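Local coordinates for protein aminotransferase, class III (Deinococcus radiodurans, PDB 3I4J) that probably acts as a pyridoxal-phosphate-dependent transaminase, at residues C[251-263]-C[269-281]. The protein carries 1 engineered substitution. Numbering follows the deposited sequence.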
loop_
_atom_site.group_PDB
_atom_site.type_symbol
_atom_site.label_atom_id
_atom_site.label_comp_id
_atom_site.label_asym_id
_atom_site.label_seq_id
_atom_site.Cartn_x
_atom_site.Cartn_y
_atom_site.Cartn_z
ATOM N N GLY C 251 -14.336 26.477 9.567
ATOM C CA GLY C 251 -15.065 25.316 9.089
ATOM C C GLY C 251 -15.000 25.065 7.594
ATOM O O GLY C 251 -15.838 24.349 7.051
ATOM N N VAL C 252 -14.007 25.641 6.924
ATOM C CA VAL C 252 -13.858 25.453 5.482
ATOM C C VAL C 252 -13.752 23.971 5.140
ATOM O O VAL C 252 -13.140 23.196 5.875
ATOM C CB VAL C 252 -12.601 26.188 4.941
ATOM C CG1 VAL C 252 -12.272 25.711 3.528
ATOM C CG2 VAL C 252 -12.850 27.699 4.924
ATOM N N THR C 253 -14.371 23.588 4.029
ATOM C CA THR C 253 -14.341 22.206 3.569
ATOM C C THR C 253 -13.798 22.173 2.147
ATOM O O THR C 253 -14.042 23.084 1.354
ATOM C CB THR C 253 -15.753 21.569 3.589
ATOM O OG1 THR C 253 -16.653 22.359 2.797
ATOM C CG2 THR C 253 -16.268 21.473 5.020
ATOM N N PRO C 254 -13.034 21.124 1.809
ATOM C CA PRO C 254 -12.460 20.986 0.473
ATOM C C PRO C 254 -13.410 20.205 -0.426
ATOM O O PRO C 254 -14.485 19.790 0.012
ATOM C CB PRO C 254 -11.178 20.213 0.746
ATOM C CG PRO C 254 -11.634 19.229 1.793
ATOM C CD PRO C 254 -12.554 20.051 2.703
ATOM N N ASP C 255 -13.015 20.023 -1.683
ATOM C CA ASP C 255 -13.808 19.248 -2.625
ATOM C C ASP C 255 -13.357 17.790 -2.491
ATOM O O ASP C 255 -14.132 16.865 -2.715
ATOM C CB ASP C 255 -13.593 19.765 -4.045
ATOM C CG ASP C 255 -14.062 21.198 -4.208
ATOM O OD1 ASP C 255 -15.224 21.477 -3.835
ATOM O OD2 ASP C 255 -13.282 22.040 -4.701
ATOM N N ILE C 256 -12.097 17.604 -2.109
ATOM C CA ILE C 256 -11.528 16.273 -1.885
ATOM C C ILE C 256 -10.596 16.347 -0.677
ATOM O O ILE C 256 -9.724 17.209 -0.624
ATOM C CB ILE C 256 -10.682 15.777 -3.079
ATOM C CG1 ILE C 256 -11.553 15.597 -4.320
ATOM C CG2 ILE C 256 -10.021 14.444 -2.717
ATOM C CD1 ILE C 256 -10.753 15.280 -5.586
ATOM N N ALA C 257 -10.799 15.461 0.299
ATOM C CA ALA C 257 -9.945 15.414 1.480
ATOM C C ALA C 257 -9.171 14.099 1.424
ATOM O O ALA C 257 -9.772 13.029 1.315
ATOM C CB ALA C 257 -10.782 15.477 2.754
ATOM N N VAL C 258 -7.845 14.185 1.476
ATOM C CA VAL C 258 -6.995 12.995 1.427
ATOM C C VAL C 258 -6.582 12.583 2.834
ATOM O O VAL C 258 -6.045 13.392 3.593
ATOM C CB VAL C 258 -5.729 13.256 0.587
ATOM C CG1 VAL C 258 -4.971 11.939 0.358
ATOM C CG2 VAL C 258 -6.114 13.889 -0.738
ATOM N N LEU C 259 -6.818 11.313 3.167
ATOM C CA LEU C 259 -6.513 10.781 4.489
ATOM C C LEU C 259 -5.513 9.628 4.432
ATOM O O LEU C 259 -5.384 8.956 3.413
ATOM C CB LEU C 259 -7.803 10.297 5.154
ATOM C CG LEU C 259 -8.942 11.320 5.154
ATOM C CD1 LEU C 259 -10.242 10.670 5.628
ATOM C CD2 LEU C 259 -8.551 12.486 6.042
ATOM N N GLY C 260 -4.812 9.410 5.541
ATOM C CA GLY C 260 -3.833 8.337 5.604
ATOM C C GLY C 260 -3.201 8.235 6.980
ATOM O O GLY C 260 -3.677 8.858 7.928
ATOM N N LYS C 261 -2.128 7.456 7.087
ATOM C CA LYS C 261 -1.409 7.274 8.349
ATOM C C LYS C 261 -2.279 7.093 9.588
ATOM O O LYS C 261 -2.495 5.972 10.054
ATOM C CB LYS C 261 -0.449 8.448 8.592
ATOM C CG LYS C 261 0.740 8.478 7.656
ATOM C CD LYS C 261 1.785 9.480 8.122
ATOM C CE LYS C 261 3.011 9.439 7.226
ATOM N NZ LYS C 261 4.129 10.259 7.764
ATOM N N GLY C 262 -2.768 8.202 10.133
ATOM C CA GLY C 262 -3.584 8.138 11.330
ATOM C C GLY C 262 -4.978 7.561 11.182
ATOM O O GLY C 262 -5.669 7.376 12.184
ATOM N N LEU C 263 -5.398 7.273 9.952
ATOM C CA LEU C 263 -6.731 6.733 9.716
ATOM C C LEU C 263 -6.952 5.456 10.531
ATOM O O LEU C 263 -7.962 5.329 11.227
ATOM C CB LEU C 263 -6.938 6.469 8.219
ATOM C CG LEU C 263 -8.383 6.446 7.713
ATOM C CD1 LEU C 263 -9.106 7.713 8.166
ATOM C CD2 LEU C 263 -8.404 6.346 6.190
ATOM N N PRO C 269 -2.804 -1.033 7.340
ATOM C CA PRO C 269 -2.452 -0.114 6.251
ATOM C C PRO C 269 -3.752 0.375 5.617
ATOM O O PRO C 269 -4.349 -0.318 4.788
ATOM C CB PRO C 269 -1.644 -0.994 5.294
ATOM C CG PRO C 269 -1.170 -2.135 6.171
ATOM C CD PRO C 269 -2.363 -2.402 7.028
ATOM N N LEU C 270 -4.185 1.561 6.022
ATOM C CA LEU C 270 -5.419 2.147 5.528
ATOM C C LEU C 270 -5.240 3.644 5.258
ATOM O O LEU C 270 -4.591 4.359 6.028
ATOM C CB LEU C 270 -6.529 1.944 6.567
ATOM C CG LEU C 270 -7.927 2.455 6.207
ATOM C CD1 LEU C 270 -8.509 1.599 5.105
ATOM C CD2 LEU C 270 -8.825 2.403 7.435
ATOM N N ALA C 271 -5.821 4.091 4.152
ATOM C CA ALA C 271 -5.779 5.483 3.720
ATOM C C ALA C 271 -6.963 5.661 2.780
ATOM O O ALA C 271 -7.726 4.724 2.547
ATOM C CB ALA C 271 -4.472 5.771 2.979
ATOM N N GLY C 272 -7.119 6.855 2.227
ATOM C CA GLY C 272 -8.228 7.061 1.321
ATOM C C GLY C 272 -8.543 8.522 1.137
ATOM O O GLY C 272 -7.797 9.387 1.588
ATOM N N LEU C 273 -9.643 8.795 0.454
ATOM C CA LEU C 273 -10.061 10.168 0.233
ATOM C C LEU C 273 -11.570 10.265 0.356
ATOM O O LEU C 273 -12.286 9.268 0.234
ATOM C CB LEU C 273 -9.601 10.660 -1.148
ATOM C CG LEU C 273 -10.050 9.941 -2.422
ATOM C CD1 LEU C 273 -11.498 10.297 -2.742
ATOM C CD2 LEU C 273 -9.151 10.356 -3.577
ATOM N N LEU C 274 -12.039 11.473 0.643
ATOM C CA LEU C 274 -13.468 11.741 0.755
ATOM C C LEU C 274 -13.730 12.775 -0.322
ATOM O O LEU C 274 -13.094 13.832 -0.335
ATOM C CB LEU C 274 -13.818 12.308 2.134
ATOM C CG LEU C 274 -13.857 11.312 3.298
ATOM C CD1 LEU C 274 -13.925 12.071 4.623
ATOM C CD2 LEU C 274 -15.063 10.381 3.139
ATOM N N ALA C 275 -14.635 12.453 -1.241
ATOM C CA ALA C 275 -14.962 13.352 -2.341
ATOM C C ALA C 275 -16.375 13.904 -2.235
ATOM O O ALA C 275 -17.302 13.202 -1.831
ATOM C CB ALA C 275 -14.787 12.629 -3.670
ATOM N N ALA C 276 -16.535 15.169 -2.607
ATOM C CA ALA C 276 -17.841 15.814 -2.567
ATOM C C ALA C 276 -18.776 15.062 -3.514
ATOM O O ALA C 276 -18.343 14.570 -4.554
ATOM C CB ALA C 276 -17.708 17.269 -3.006
ATOM N N PRO C 277 -20.074 14.968 -3.165
ATOM C CA PRO C 277 -21.074 14.271 -3.990
ATOM C C PRO C 277 -21.008 14.661 -5.466
ATOM O O PRO C 277 -21.084 13.808 -6.348
ATOM C CB PRO C 277 -22.399 14.688 -3.355
ATOM C CG PRO C 277 -22.049 14.861 -1.933
ATOM C CD PRO C 277 -20.710 15.575 -1.983
ATOM N N GLN C 278 -20.870 15.957 -5.721
ATOM C CA GLN C 278 -20.785 16.491 -7.080
ATOM C C GLN C 278 -19.654 15.839 -7.875
ATOM O O GLN C 278 -19.822 15.476 -9.038
ATOM C CB GLN C 278 -20.558 18.006 -7.013
ATOM C CG GLN C 278 -20.046 18.648 -8.291
ATOM C CD GLN C 278 -21.121 18.825 -9.338
ATOM O OE1 GLN C 278 -21.679 17.851 -9.847
ATOM N NE2 GLN C 278 -21.422 20.077 -9.668
ATOM N N VAL C 279 -18.496 15.704 -7.242
ATOM C CA VAL C 279 -17.345 15.103 -7.898
ATOM C C VAL C 279 -17.583 13.610 -8.142
ATOM O O VAL C 279 -17.319 13.104 -9.232
ATOM C CB VAL C 279 -16.076 15.298 -7.051
ATOM C CG1 VAL C 279 -14.893 14.603 -7.712
ATOM C CG2 VAL C 279 -15.797 16.795 -6.889
ATOM N N TYR C 280 -18.088 12.917 -7.128
ATOM C CA TYR C 280 -18.374 11.485 -7.243
ATOM C C TYR C 280 -19.381 11.212 -8.363
ATOM O O TYR C 280 -19.155 10.364 -9.227
ATOM C CB TYR C 280 -18.937 10.950 -5.921
ATOM C CG TYR C 280 -19.418 9.516 -5.982
ATOM C CD1 TYR C 280 -18.526 8.469 -6.213
ATOM C CD2 TYR C 280 -20.768 9.204 -5.801
ATOM C CE1 TYR C 280 -18.962 7.144 -6.265
ATOM C CE2 TYR C 280 -21.216 7.883 -5.854
ATOM C CZ TYR C 280 -20.307 6.860 -6.086
ATOM O OH TYR C 280 -20.748 5.559 -6.151
ATOM N N GLU C 281 -20.496 11.938 -8.342
ATOM C CA GLU C 281 -21.543 11.762 -9.349
ATOM C C GLU C 281 -21.054 12.038 -10.772
ATOM O O GLU C 281 -21.504 11.397 -11.724
ATOM C CB GLU C 281 -22.731 12.668 -9.028
ATOM C CG GLU C 281 -23.429 12.341 -7.721
ATOM C CD GLU C 281 -24.448 13.397 -7.330
ATOM O OE1 GLU C 281 -25.215 13.835 -8.216
ATOM O OE2 GLU C 281 -24.488 13.781 -6.141
HETATM O O HOH W 1 -3.784 4.092 8.568
#
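Strands 256-259 and 271-275 pair as an antiparallel beta hairpin, their axes 4.6 Å apart at closest approach and inclined at 167°. Ala-257 and Leu-274 form a hydrogen-bonded pair: Ala-257 N reaches Leu-274 O at 2.9 Å and Leu-274 N returns to Ala-257 O at 2.8 Å. The next such pair is less symmetrical. Leu-259 N meets Gly-272 O almost head-on at 2.7 Å, whereas Gly-272 N approaches Leu-259 O at 3.0 Å from 47° above the carbonyl plane. At the far end, Ala-276, the N-cap of helix 277-284, donates its backbone N-H to Asp-255 O, extending the ladder up to the helix.

Side chains alternate between the two faces. Ile-256, Val-258, Leu-273 and Ala-275 share one: Ile-256 and Val-258 meet helix 98-115, Ala-275 meets Phe-5 of the second subunit, and Ile-256 CG2, anti to the backbone N (CG1 at chi1 -64°), packs obliquely against Leu-273 CB at 4.1 Å. On the other face Leu-259 CD1 touches Leu-274 CD1 at 4.1 Å. Leu-263 CD2 rests against Leu-270 CG at 3.9 Å, and Leu-259, Leu-263 and Leu-270 meet helix 72-84.

Backbone hydrogen bonds between Ile-256, Val-258 and Ala-230 join the hairpin to strand 227-231, which runs parallel to 256-259. A single antiparallel strand, 271-275, inserted into an otherwise parallel seven-stranded sheet is characteristic of the large domain of fold-type I pyridoxal-phosphate enzymes.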